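Side-chain contacts in Thiosulfate:glutathione sulfurtransferase (Homo sapiens, PDB 6BEV), which transfers the sulfane sulfur of thiosulfate to glutathione through a cysteine persulfide, making the S-sulfanylglutathione that links successive steps of hydrogen sulfide breakdown: residues G55-A60 with V96-M101; P30-L35 with R121-A126; V65-S70 with A81-E86. All blocks are in the same frame, centred on the assembly; numbering follows the deposited sequence.

Contact 1 of 3, residues G55-A60 with V96-M101; sequences GTIPGA and VFFCQM
Ile-57 lies along one face of the Phe-98 ring, and its side chain can be followed atom by atom across it. Ile-57 CB starts at the far end of the ring, 3.8 Å from Phe-98 CZ. Ile-57 CG1, turned anti to the carbonyl carbon (chi1 -60°), passes the rim 3.7 Å from Phe-98 CE1. With chi2 fully extended, CD1 then arrives almost exactly over the middle of the ring: a CH-pi contact with Ile-57 CD1 3.6 Å from the Phe-98 centroid, 8° off the ring normal. The two side chains therefore run antiparallel, overlapping as they pass. At the ring's edge, close to its plane, sit Ala-60 CB, 3.7 Å from Phe-98 CZ, and Thr-56 OG1, 3.5 Å from the same carbon. That hydroxyl finds its polar partner in Asp-45, at the end of strand 42-45. A type II turn, closed by the bond from Ala-60 N to Ile-57 O, brings Ile-57 and Ala-60 round to the same ring. Cutting the Phe-98 ring back to an alanine is likely to leave Ile-57 CD1 and Ala-60 CB without their partner and open a gap beneath the loop. Phe-98 ends its strand immediately before Cys-99, which carries the persulfide during catalysis. No hydrogen bond joins the two segments: between them the contact rests on dispersion and CH-pi, and the bond to Asp-45 supplies a polar tie beside it.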
loop_
_atom_site.group_PDB
_atom_site.type_symbol
_atom_site.label_atom_id
_atom_site.label_comp_id
_atom_site.label_asym_id
_atom_site.label_seq_id
_atom_site.Cartn_x
_atom_site.Cartn_y
_atom_site.Cartn_z
ATOM N N GLY A 55 -14.465 2.514 2.776
ATOM C CA GLY A 55 -13.733 2.405 4.008
ATOM C C GLY A 55 -12.402 1.767 3.730
ATOM O O GLY A 55 -12.307 0.831 2.936
ATOM N N THR A 56 -11.379 2.259 4.410
ATOM C CA THR A 56 -10.018 1.791 4.209
ATOM C C THR A 56 -9.285 1.877 5.540
ATOM O O THR A 56 -9.849 2.276 6.562
ATOM C CB THR A 56 -9.341 2.611 3.099
ATOM O OG1 THR A 56 -8.087 2.020 2.750
ATOM C CG2 THR A 56 -9.091 4.065 3.525
ATOM N N ILE A 57 -8.031 1.454 5.535
ATOM C CA ILE A 57 -7.177 1.687 6.698
ATOM C C ILE A 57 -6.855 3.175 6.754
ATOM O O ILE A 57 -6.444 3.759 5.729
ATOM C CB ILE A 57 -5.906 0.834 6.618
ATOM C CG1 ILE A 57 -6.278 -0.661 6.579
ATOM C CG2 ILE A 57 -4.982 1.133 7.774
ATOM C CD1 ILE A 57 -5.114 -1.636 6.497
ATOM N N PRO A 58 -7.042 3.828 7.899
ATOM C CA PRO A 58 -6.821 5.274 7.969
ATOM C C PRO A 58 -5.476 5.663 7.386
ATOM O O PRO A 58 -4.451 5.044 7.681
ATOM C CB PRO A 58 -6.902 5.557 9.471
ATOM C CG PRO A 58 -7.904 4.559 9.958
ATOM C CD PRO A 58 -7.576 3.302 9.169
ATOM N N GLY A 59 -5.494 6.674 6.516
ATOM C CA GLY A 59 -4.298 7.181 5.892
ATOM C C GLY A 59 -3.922 6.518 4.585
ATOM O O GLY A 59 -3.015 7.001 3.901
ATOM N N ALA A 60 -4.585 5.442 4.199
ATOM C CA ALA A 60 -4.160 4.714 3.011
ATOM C C ALA A 60 -4.526 5.448 1.731
ATOM O O ALA A 60 -5.622 5.989 1.593
ATOM C CB ALA A 60 -4.823 3.343 2.994
ATOM N N VAL A 96 3.676 -0.062 2.201
ATOM C CA VAL A 96 2.848 -1.190 2.610
ATOM C C VAL A 96 1.591 -1.243 1.750
ATOM O O VAL A 96 0.769 -0.320 1.768
ATOM C CB VAL A 96 2.499 -1.102 4.102
ATOM C CG1 VAL A 96 1.571 -2.237 4.485
ATOM C CG2 VAL A 96 3.767 -1.129 4.940
ATOM N N PHE A 97 1.431 -2.347 1.027
ATOM C CA PHE A 97 0.287 -2.587 0.159
ATOM C C PHE A 97 -0.668 -3.561 0.834
ATOM O O PHE A 97 -0.239 -4.468 1.561
ATOM C CB PHE A 97 0.777 -3.157 -1.186
ATOM C CG PHE A 97 1.689 -2.213 -1.913
ATOM C CD1 PHE A 97 3.056 -2.193 -1.667
ATOM C CD2 PHE A 97 1.168 -1.295 -2.821
ATOM C CE1 PHE A 97 3.867 -1.278 -2.313
ATOM C CE2 PHE A 97 1.984 -0.387 -3.459
ATOM C CZ PHE A 97 3.325 -0.385 -3.204
ATOM N N PHE A 98 -1.970 -3.394 0.569
ATOM C CA PHE A 98 -2.937 -4.329 1.129
ATOM C C PHE A 98 -4.218 -4.346 0.303
ATOM O O PHE A 98 -4.601 -3.350 -0.312
ATOM C CB PHE A 98 -3.278 -3.983 2.593
ATOM C CG PHE A 98 -4.043 -2.698 2.756
ATOM C CD1 PHE A 98 -5.437 -2.668 2.821
ATOM C CD2 PHE A 98 -3.367 -1.497 2.837
ATOM C CE1 PHE A 98 -6.111 -1.452 2.938
ATOM C CE2 PHE A 98 -4.048 -0.283 2.961
ATOM C CZ PHE A 98 -5.414 -0.263 3.016
ATOM N N CYS A 99 -4.930 -5.472 0.383
ATOM C CA CYS A 99 -6.318 -5.550 -0.072
ATOM C C CYS A 99 -7.179 -5.999 1.112
ATOM O O CYS A 99 -6.815 -5.717 2.256
ATOM C CB CYS A 99 -6.460 -6.442 -1.306
ATOM S SG CYS A 99 -6.039 -8.169 -1.007
ATOM N N GLN A 100 -8.322 -6.664 0.897
ATOM C CA GLN A 100 -9.143 -7.095 2.037
ATOM C C GLN A 100 -8.784 -8.487 2.548
ATOM O O GLN A 100 -9.142 -8.813 3.679
ATOM C CB GLN A 100 -10.659 -6.983 1.766
ATOM C CG GLN A 100 -11.353 -8.174 1.083
ATOM C CD GLN A 100 -11.029 -8.300 -0.403
ATOM O OE1 GLN A 100 -9.922 -7.986 -0.865
ATOM N NE2 GLN A 100 -12.008 -8.758 -1.168
ATOM N N MET A 101 -8.070 -9.298 1.755
ATOM C CA MET A 101 -7.778 -10.672 2.160
ATOM C C MET A 101 -6.392 -11.174 1.766
ATOM O O MET A 101 -6.064 -12.325 2.087
ATOM C CB MET A 101 -8.889 -11.639 1.686
ATOM C CG MET A 101 -9.204 -11.607 0.200
ATOM S SD MET A 101 -7.950 -12.369 -0.841
ATOM C CE MET A 101 -8.023 -14.068 -0.293
#

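Contact 2 of 3, residues P30-L35 with R121-A126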
loop_
_atom_site.group_PDB
_atom_site.type_symbol
_atom_site.label_atom_id
_atom_site.label_comp_id
_atom_site.label_asym_id
_atom_site.label_seq_id
_atom_site.Cartn_x
_atom_site.Cartn_y
_atom_site.Cartn_z
ATOM N N PRO A 30 1.228 -5.915 14.261
ATOM C CA PRO A 30 1.921 -5.161 15.316
ATOM C C PRO A 30 3.022 -4.266 14.775
ATOM O O PRO A 30 3.160 -3.120 15.221
ATOM C CB PRO A 30 2.433 -6.260 16.256
ATOM C CG PRO A 30 1.516 -7.413 16.034
ATOM C CD PRO A 30 1.167 -7.356 14.573
ATOM N N GLU A 31 3.812 -4.750 13.820
ATOM C CA GLU A 31 4.854 -3.901 13.256
ATOM C C GLU A 31 4.237 -2.742 12.499
ATOM O O GLU A 31 4.697 -1.602 12.620
ATOM C CB GLU A 31 5.784 -4.698 12.344
ATOM C CG GLU A 31 6.952 -3.830 11.891
ATOM C CD GLU A 31 7.884 -4.456 10.866
ATOM O OE1 GLU A 31 7.726 -5.638 10.495
ATOM O OE2 GLU A 31 8.778 -3.720 10.397
ATOM N N LEU A 32 3.204 -3.017 11.708
ATOM C CA LEU A 32 2.557 -1.959 10.947
ATOM C C LEU A 32 2.027 -0.865 11.866
ATOM O O LEU A 32 2.197 0.326 11.582
ATOM C CB LEU A 32 1.428 -2.544 10.113
ATOM C CG LEU A 32 0.603 -1.559 9.276
ATOM C CD1 LEU A 32 1.504 -0.754 8.342
ATOM C CD2 LEU A 32 -0.482 -2.284 8.504
ATOM N N ARG A 33 1.383 -1.241 12.974
ATOM C CA ARG A 33 0.844 -0.226 13.878
ATOM C C ARG A 33 1.950 0.670 14.411
ATOM O O ARG A 33 1.770 1.887 14.521
ATOM C CB ARG A 33 0.072 -0.888 15.011
ATOM C CG ARG A 33 -1.289 -1.413 14.590
ATOM C CD ARG A 33 -1.854 -2.311 15.649
ATOM N NE ARG A 33 -3.275 -2.599 15.460
ATOM C CZ ARG A 33 -3.929 -3.529 16.142
ATOM N NH1 ARG A 33 -3.269 -4.296 16.989
ATOM N NH2 ARG A 33 -5.225 -3.719 15.946
ATOM N N SER A 34 3.109 0.102 14.741
ATOM C CA SER A 34 4.190 0.941 15.249
ATOM C C SER A 34 4.803 1.801 14.154
ATOM O O SER A 34 5.202 2.941 14.413
ATOM C CB SER A 34 5.247 0.098 15.939
ATOM O OG SER A 34 4.701 -0.461 17.116
ATOM N N LEU A 35 4.895 1.283 12.928
ATOM C CA LEU A 35 5.413 2.102 11.839
ATOM C C LEU A 35 4.482 3.267 11.535
ATOM O O LEU A 35 4.933 4.366 11.192
ATOM C CB LEU A 35 5.636 1.242 10.586
ATOM C CG LEU A 35 6.762 0.216 10.672
ATOM C CD1 LEU A 35 6.653 -0.779 9.531
ATOM C CD2 LEU A 35 8.123 0.900 10.644
ATOM N N ARG A 121 6.151 -3.887 0.837
ATOM C CA ARG A 121 5.783 -4.976 1.726
ATOM C C ARG A 121 4.273 -5.180 1.678
ATOM O O ARG A 121 3.523 -4.225 1.518
ATOM C CB ARG A 121 6.189 -4.657 3.188
ATOM C CG ARG A 121 7.646 -4.193 3.323
ATOM C CD ARG A 121 8.023 -3.801 4.734
ATOM N NE ARG A 121 8.043 -4.971 5.595
ATOM C CZ ARG A 121 8.127 -4.926 6.919
ATOM N NH1 ARG A 121 8.188 -3.758 7.535
ATOM N NH2 ARG A 121 8.116 -6.048 7.621
ATOM N N ASN A 122 3.828 -6.428 1.882
ATOM C CA ASN A 122 2.410 -6.782 1.872
ATOM C C ASN A 122 1.930 -6.919 3.307
ATOM O O ASN A 122 2.504 -7.699 4.074
ATOM C CB ASN A 122 2.210 -8.119 1.152
ATOM C CG ASN A 122 0.747 -8.528 1.045
ATOM O OD1 ASN A 122 -0.161 -7.692 0.938
ATOM N ND2 ASN A 122 0.515 -9.839 1.065
ATOM N N TYR A 123 0.863 -6.200 3.654
ATOM C CA TYR A 123 0.176 -6.457 4.918
ATOM C C TYR A 123 -0.772 -7.641 4.676
ATOM O O TYR A 123 -1.940 -7.487 4.318
ATOM C CB TYR A 123 -0.520 -5.202 5.433
ATOM C CG TYR A 123 -1.429 -5.488 6.607
ATOM C CD1 TYR A 123 -1.065 -6.408 7.575
ATOM C CD2 TYR A 123 -2.669 -4.879 6.725
ATOM C CE1 TYR A 123 -1.918 -6.718 8.625
ATOM C CE2 TYR A 123 -3.516 -5.171 7.773
ATOM C CZ TYR A 123 -3.144 -6.099 8.719
ATOM O OH TYR A 123 -4.013 -6.407 9.736
ATOM N N ALA A 124 -0.230 -8.849 4.870
ATOM C CA ALA A 124 -0.940 -10.073 4.491
ATOM C C ALA A 124 -2.229 -10.274 5.279
ATOM O O ALA A 124 -3.205 -10.809 4.740
ATOM C CB ALA A 124 -0.018 -11.278 4.644
ATOM N N GLY A 125 -2.264 -9.856 6.545
ATOM C CA GLY A 125 -3.506 -9.961 7.304
ATOM C C GLY A 125 -4.631 -9.174 6.657
ATOM O O GLY A 125 -5.798 -9.575 6.695
ATOM N N ALA A 126 -4.290 -8.033 6.066
ATOM C CA ALA A 126 -5.178 -7.294 5.168
ATOM C C ALA A 126 -6.336 -6.589 5.882
ATOM O O ALA A 126 -6.420 -6.589 7.114
ATOM C CB ALA A 126 -5.662 -8.206 4.032
#
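Arg-121 NH1 has two partners, Glu-31 OE2 at 2.9 Å and His-94 ND1, which lies outside these segments. The guanidinium meets Glu-31 end-on in a salt bridge: Arg-121 NH1 donates to Glu-31 OE2, and Arg-121 NH2 to Glu-31 OE1, also at 2.9 Å, with N-H...O angles of 168° and 161°. Both oxygens lie near the guanidinium plane, but the carboxylate is turned 54° against it, so each oxygen is met from above its own plane. Glu-31 spans the gap with an extended chain, whereas Arg-121 bends at chi3 to present its end. Arg-121 NE and NH2 also bond to the carbonyls of Ala-24 and Thr-26 respectively, which helps fix the group's rotation. Leu-35 CD1 comes obliquely to the guanidinium, 3.9 Å from Arg-121 NH1. Next to Glu-31 in the helix, Leu-32 sets CD2 over a face of the Tyr-123 ring, 4.0 Å from its centroid and offset toward the rim; the opposite face carries Ala-126 N, 3.3 Å above the plane. Tyr-123 OH is hydrogen-bonded to Glu-129. The pairing lays helix 29-38 against the edge strand 120-122 and the turn following it, part of the helix-flanked parallel sheet of the rhodanese fold.

Contact 3 of 3, residues V65-S70 with A81-E86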
loop_
_atom_site.group_PDB
_atom_site.type_symbol
_atom_site.label_atom_id
_atom_site.label_comp_id
_atom_site.label_asym_id
_atom_site.label_seq_id
_atom_site.Cartn_x
_atom_site.Cartn_y
_atom_site.Cartn_z
ATOM N N VAL A 65 -4.864 -2.227 -7.839
ATOM C CA VAL A 65 -3.752 -3.002 -8.373
ATOM C C VAL A 65 -3.684 -2.902 -9.898
ATOM O O VAL A 65 -2.595 -2.892 -10.469
ATOM C CB VAL A 65 -3.783 -4.450 -7.845
ATOM C CG1 VAL A 65 -4.990 -5.221 -8.376
ATOM C CG2 VAL A 65 -2.459 -5.153 -8.150
ATOM N N SER A 66 -4.831 -2.784 -10.573
ATOM C CA SER A 66 -4.842 -2.649 -12.026
ATOM C C SER A 66 -4.264 -1.323 -12.511
ATOM O O SER A 66 -3.932 -1.205 -13.697
ATOM C CB SER A 66 -6.267 -2.780 -12.553
ATOM O OG SER A 66 -7.108 -1.797 -11.970
ATOM N N GLU A 67 -4.159 -0.323 -11.636
ATOM C CA GLU A 67 -3.535 0.961 -11.939
ATOM C C GLU A 67 -2.087 1.049 -11.482
ATOM O O GLU A 67 -1.403 2.006 -11.846
ATOM C CB GLU A 67 -4.287 2.108 -11.250
ATOM C CG GLU A 67 -5.722 2.284 -11.696
ATOM C CD GLU A 67 -6.467 3.371 -10.929
ATOM O OE1 GLU A 67 -5.832 4.328 -10.418
ATOM O OE2 GLU A 67 -7.707 3.261 -10.837
ATOM N N LEU A 68 -1.615 0.102 -10.677
ATOM C CA LEU A 68 -0.371 0.311 -9.939
ATOM C C LEU A 68 0.850 0.356 -10.847
ATOM O O LEU A 68 1.771 1.139 -10.593
ATOM C CB LEU A 68 -0.221 -0.751 -8.853
ATOM C CG LEU A 68 1.013 -0.626 -7.954
ATOM C CD1 LEU A 68 1.061 0.698 -7.212
ATOM C CD2 LEU A 68 1.037 -1.754 -6.974
ATOM N N GLU A 69 0.912 -0.495 -11.866
ATOM C CA GLU A 69 2.040 -0.438 -12.787
ATOM C C GLU A 69 2.157 0.952 -13.396
ATOM O O GLU A 69 3.235 1.561 -13.396
ATOM C CB GLU A 69 1.846 -1.501 -13.863
ATOM C CG GLU A 69 2.978 -1.655 -14.812
ATOM C CD GLU A 69 2.980 -3.038 -15.416
ATOM O OE1 GLU A 69 4.041 -3.683 -15.410
ATOM O OE2 GLU A 69 1.901 -3.497 -15.858
ATOM N N SER A 70 1.049 1.478 -13.909
ATOM C CA SER A 70 1.091 2.799 -14.511
ATOM C C SER A 70 1.427 3.867 -13.481
ATOM O O SER A 70 2.159 4.814 -13.786
ATOM C CB SER A 70 -0.214 3.096 -15.246
ATOM O OG SER A 70 -1.292 3.215 -14.350
ATOM N N ALA A 81 -0.903 14.563 -9.780
ATOM C CA ALA A 81 -2.173 14.996 -10.354
ATOM C C ALA A 81 -3.257 13.937 -10.156
ATOM O O ALA A 81 -4.387 14.254 -9.765
ATOM C CB ALA A 81 -2.006 15.319 -11.831
ATOM N N LEU A 82 -2.948 12.675 -10.456
ATOM C CA LEU A 82 -3.996 11.657 -10.431
ATOM C C LEU A 82 -4.356 11.247 -9.010
ATOM O O LEU A 82 -5.537 11.043 -8.706
ATOM C CB LEU A 82 -3.571 10.440 -11.243
ATOM C CG LEU A 82 -4.631 9.357 -11.428
ATOM C CD1 LEU A 82 -5.939 9.908 -11.983
ATOM C CD2 LEU A 82 -4.094 8.258 -12.302
ATOM N N TYR A 83 -3.354 11.094 -8.145
ATOM C CA TYR A 83 -3.534 10.502 -6.823
ATOM C C TYR A 83 -3.512 11.509 -5.676
ATOM O O TYR A 83 -3.813 11.130 -4.542
ATOM C CB TYR A 83 -2.489 9.383 -6.591
ATOM C CG TYR A 83 -2.683 8.259 -7.581
ATOM C CD1 TYR A 83 -3.786 7.418 -7.495
ATOM C CD2 TYR A 83 -1.807 8.081 -8.635
ATOM C CE1 TYR A 83 -4.005 6.423 -8.425
ATOM C CE2 TYR A 83 -2.021 7.081 -9.564
ATOM C CZ TYR A 83 -3.122 6.266 -9.467
ATOM O OH TYR A 83 -3.300 5.291 -10.442
ATOM N N SER A 84 -3.175 12.772 -5.938
ATOM C CA SER A 84 -3.177 13.818 -4.913
ATOM C C SER A 84 -2.219 13.494 -3.769
ATOM O O SER A 84 -2.496 13.793 -2.607
ATOM C CB SER A 84 -4.586 14.083 -4.377
ATOM O OG SER A 84 -5.457 14.484 -5.408
ATOM N N ALA A 85 -1.075 12.906 -4.107
ATOM C CA ALA A 85 -0.051 12.531 -3.140
ATOM C C ALA A 85 1.261 12.441 -3.905
ATOM O O ALA A 85 1.273 12.370 -5.132
ATOM C CB ALA A 85 -0.362 11.192 -2.461
ATOM N N GLU A 86 2.370 12.441 -3.170
ATOM C CA GLU A 86 3.684 12.385 -3.798
ATOM C C GLU A 86 4.033 10.951 -4.195
ATOM O O GLU A 86 3.801 10.003 -3.442
ATOM C CB GLU A 86 4.740 12.937 -2.838
ATOM C CG GLU A 86 6.129 13.095 -3.442
ATOM C CD GLU A 86 7.090 13.843 -2.524
ATOM O OE1 GLU A 86 6.817 15.016 -2.183
ATOM O OE2 GLU A 86 8.124 13.259 -2.139
HETATM O O HOH W 1 -3.021 5.052 -13.359
#
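Glu-67 and Tyr-83 reach toward each other from helices 65-73 and 76-83, their side chains meeting at an oblique angle with the carboxylate and ring planes 31° apart. The phenol closes the gap: Tyr-83 OH donates to Glu-67 OE1 at 2.7 Å, and that oxygen receives it on its anti lone pair, the one pointing away from the second oxygen. The carboxylate comes in at the edge of the ring, near its plane, and Glu-67 OE1 also lies 3.4 Å from Tyr-83 CE1. With CG anti to its carbonyl carbon (chi1 -63°) and the chain extended from there, Glu-67 bends round the phenol oxygen, which rests 3.4 Å from Glu-67 CB. Its other oxygen, OE2, makes a salt bridge with Arg-49. The ring of Phe-79 meets that of Tyr-83 with the planes inclined at about 50°.

A water donates to Tyr-83 OH at 2.9 Å. It also donates to Ser-70 OG, which in turn bonds to Glu-67 O; this second route from phenol to helix backbone holds for one of two conformers of Ser-70 and is less certain.

The contact ties together two consecutive helices of the rhodanese domain, away from the active site. Tyr-83 is the last residue of its helix, and the buried side chain finds a charged acceptor for its hydroxyl. The phenol both gives and receives a hydrogen bond, and the glutamate divides its oxygens between tyrosine and arginine; the nearby arginine probably favours the ionised carboxylate, and hence an acceptor for the phenol.

How the contacts relate
All three contacts belong to the one rhodanese domain and are nested along the chain: contact 3 falls inside the loop closed by contact 1, which itself lies inside that closed by contact 2. Contacts 1 and 2, about 10 Å apart between centres, share the parallel sheet, where strands 95-98 and 120-122 are neighbours joined by backbone bonds from Phe-97 to Arg-121 and Tyr-123. The centre of contact 3 lies about 15 Å from that of contact 1, which it touches where Leu-68 packs on Phe-97, and about 21 Å from that of contact 2, across the chain's centre. Contacts 1 and 2 thus bear on strands 95-98 and 120-122, the former leading to Cys-99, while contact 3 ties two helices farther off.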